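Local structure of nucleotidyl transferase AbiEii/AbiGii toxin family protein (Mycobacterium tuberculosis, 6Y56) at residues P146-K149 with A150-F153. The protein is a nucleotidyltransferase toxin of a toxin-antitoxin system that probably inhibits growth by inactivating tRNA acceptor stems. Numbering follows the deposited sequence.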
ATOM      1  N   PRO A 146      13.089 -10.820 -13.420  1.00 17.64           N
ATOM      2  CA  PRO A 146      14.399 -10.952 -14.089  1.00 19.41           C
ATOM      3  C   PRO A 146      15.472  -9.973 -13.626  1.00 18.24           C
ATOM      4  O   PRO A 146      16.627 -10.371 -13.421  1.00 19.76           O
ATOM      5  CB  PRO A 146      14.041 -10.773 -15.570  1.00 21.11           C
ATOM      6  CG  PRO A 146      12.651 -11.308 -15.670  1.00 20.02           C
ATOM      7  CD  PRO A 146      11.971 -10.878 -14.379  1.00 18.98           C
ATOM      8  N   ILE A 147      15.128  -8.696 -13.451  1.00 16.25           N
ATOM      9  CA  ILE A 147      16.140  -7.717 -13.089  1.00 17.31           C
ATOM     10  C   ILE A 147      16.755  -8.003 -11.726  1.00 16.26           C
ATOM     11  O   ILE A 147      17.871  -7.559 -11.460  1.00 16.93           O
ATOM     12  CB  ILE A 147      15.568  -6.284 -13.170  1.00 16.18           C
ATOM     13  CG1 ILE A 147      16.695  -5.242 -13.259  1.00 18.68           C
ATOM     14  CG2 ILE A 147      14.594  -6.020 -11.993  1.00 17.07           C
ATOM     15  CD1 ILE A 147      16.264  -3.903 -13.818  1.00 18.89           C
ATOM     16  N   HIS A 148      16.068  -8.750 -10.857  1.00 16.53           N
ATOM     17  CA  HIS A 148      16.636  -9.055  -9.546  1.00 17.40           C
ATOM     18  C   HIS A 148      17.946  -9.819  -9.662  1.00 18.30           C
ATOM     19  O   HIS A 148      18.776  -9.762  -8.750  1.00 19.23           O
ATOM     20  CB  HIS A 148      15.661  -9.864  -8.691  1.00 16.98           C
ATOM     21  CG  HIS A 148      14.370  -9.162  -8.408  1.00 15.49           C
ATOM     22  ND1 HIS A 148      13.285  -9.816  -7.872  1.00 16.36           N
ATOM     23  CD2 HIS A 148      13.994  -7.871  -8.561  1.00 15.55           C
ATOM     24  CE1 HIS A 148      12.292  -8.960  -7.710  1.00 14.79           C
ATOM     25  NE2 HIS A 148      12.692  -7.774  -8.129  1.00 15.58           N
ATOM     26  N   LYS A 149      18.147 -10.539 -10.769  1.00 18.31           N
ATOM     27  CA  LYS A 149      19.394 -11.277 -10.955  1.00 20.15           C
ATOM     28  C   LYS A 149      20.602 -10.359 -11.072  1.00 23.99           C
ATOM     29  O   LYS A 149      21.737 -10.815 -10.896  1.00 25.81           O
ATOM     30  CB  LYS A 149      19.292 -12.165 -12.200  1.00 23.82           C
ATOM     31  CG  LYS A 149      18.273 -13.286 -12.080  1.00 30.60           C
ATOM     32  CD  LYS A 149      18.435 -14.301 -13.203  1.00 37.32           C
ATOM     33  CE  LYS A 149      17.593 -13.919 -14.411  1.00 33.01           C
ATOM     34  NZ  LYS A 149      18.400 -13.754 -15.653  1.00 42.08           N
ATOM     35  N   ALA A 150      20.394  -9.080 -11.353  1.00 18.53           N
ATOM     36  CA  ALA A 150      21.499  -8.145 -11.516  1.00 20.18           C
ATOM     37  C   ALA A 150      21.865  -7.403 -10.238  1.00 23.09           C
ATOM     38  O   ALA A 150      22.788  -6.577 -10.264  1.00 21.55           O
ATOM     39  CB  ALA A 150      21.183  -7.131 -12.617  1.00 20.97           C
ATOM     40  N   TYR A 151      21.179  -7.675  -9.123  1.00 18.89           N
ATOM     41  CA  TYR A 151      21.338  -6.839  -7.937  1.00 19.11           C
ATOM     42  C   TYR A 151      22.650  -7.098  -7.204  1.00 21.83           C
ATOM     43  O   TYR A 151      23.233  -6.172  -6.631  1.00 21.95           O
ATOM     44  CB  TYR A 151      20.171  -7.061  -6.971  1.00 17.45           C
ATOM     45  CG  TYR A 151      18.860  -6.422  -7.381  1.00 15.39           C
ATOM     46  CD1 TYR A 151      18.737  -5.720  -8.575  1.00 17.97           C
ATOM     47  CD2 TYR A 151      17.744  -6.526  -6.559  1.00 14.28           C
ATOM     48  CE1 TYR A 151      17.527  -5.134  -8.941  1.00 15.74           C
ATOM     49  CE2 TYR A 151      16.542  -5.956  -6.919  1.00 15.74           C
ATOM     50  CZ  TYR A 151      16.438  -5.251  -8.096  1.00 14.34           C
ATOM     51  OH  TYR A 151      15.230  -4.681  -8.433  1.00 14.66           O
ATOM     52  N   GLY A 152      23.110  -8.345  -7.170  1.00 21.95           N
ATOM     53  CA  GLY A 152      24.282  -8.677  -6.385  1.00 26.60           C
ATOM     54  C   GLY A 152      24.012  -8.994  -4.926  1.00 27.15           C
ATOM     55  O   GLY A 152      24.965  -9.198  -4.163  1.00 28.76           O
ATOM     56  N   PHE A 153      22.750  -9.017  -4.508  1.00 18.46           N
ATOM     57  CA  PHE A 153      22.345  -9.526  -3.206  1.00 20.10           C
ATOM     58  C   PHE A 153      21.000 -10.206  -3.397  1.00 17.96           C
ATOM     59  O   PHE A 153      20.317  -9.981  -4.395  1.00 19.07           O
ATOM     60  CB  PHE A 153      22.208  -8.398  -2.171  1.00 20.87           C
ATOM     61  CG  PHE A 153      21.371  -7.247  -2.645  1.00 20.56           C
ATOM     62  CD1 PHE A 153      19.995  -7.260  -2.484  1.00 18.13           C
ATOM     63  CD2 PHE A 153      21.958  -6.161  -3.282  1.00 20.86           C
ATOM     64  CE1 PHE A 153      19.220  -6.206  -2.929  1.00 18.68           C
ATOM     65  CE2 PHE A 153      21.183  -5.098  -3.731  1.00 20.12           C
ATOM     66  CZ  PHE A 153      19.816  -5.128  -3.555  1.00 18.68           C
TER
HETATM   67  O   HOH W   1      18.170  -9.968  -5.987  1.00 24.79           O
HETATM   68  O   HOH W   2      21.452 -10.898  -7.432  1.00 30.89           O
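His148 O takes the backbone N-H of Tyr151, with N and O 3.2 Å apart, and also accepts a proton from a water. This water lies 2.8 Å from His148 O and also donates to Phe153 O, linking the last turn of the 3-10 segment to the loop beyond it. A second water, 3.2 Å from His148 O and within donating distance of it, has other acceptors to choose from; it accepts the N-H of Gly152, 3.1 Å from that nitrogen. One residue earlier, Ala150 N donates to Ile147 O over 2.9 Å. These i to i+3 bonds are those of a 3-10 turn.

The Tyr151 ring folds back over this turn because its CG lies anti to the carbonyl carbon (chi1 -75°). His148 CA sits directly above the ring centre, 3.8 Å from the centroid, a CH-pi contact to one face. The imidazole runs alongside the phenol and points the same way, the two planes inclined at 46°; its CD2 comes within 3.4 Å of Tyr151 OH, which lies at the imidazole edge. Ile147 CG2 approaches the same oxygen at 3.9 Å. The hydroxyl itself is hydrogen-bonded to Asp29 of helix 19-38, and Ile147 and Tyr151 both pack on Val26 of that helix. Farther along, the Phe153 ring rests one face on Tyr151 CB and stacks with Tyr33.

The 3-10 turn and its following loop lie in the connection between strands 138-141 and 157-160 and pack against helix 19-38. The two ends of the contact are therefore satisfied differently: the carbonyl of His148 by a backbone N-H and water, the polar end of the buried phenol by Asp29, which ties the turn to that helix, while His148 CA covers one ring face.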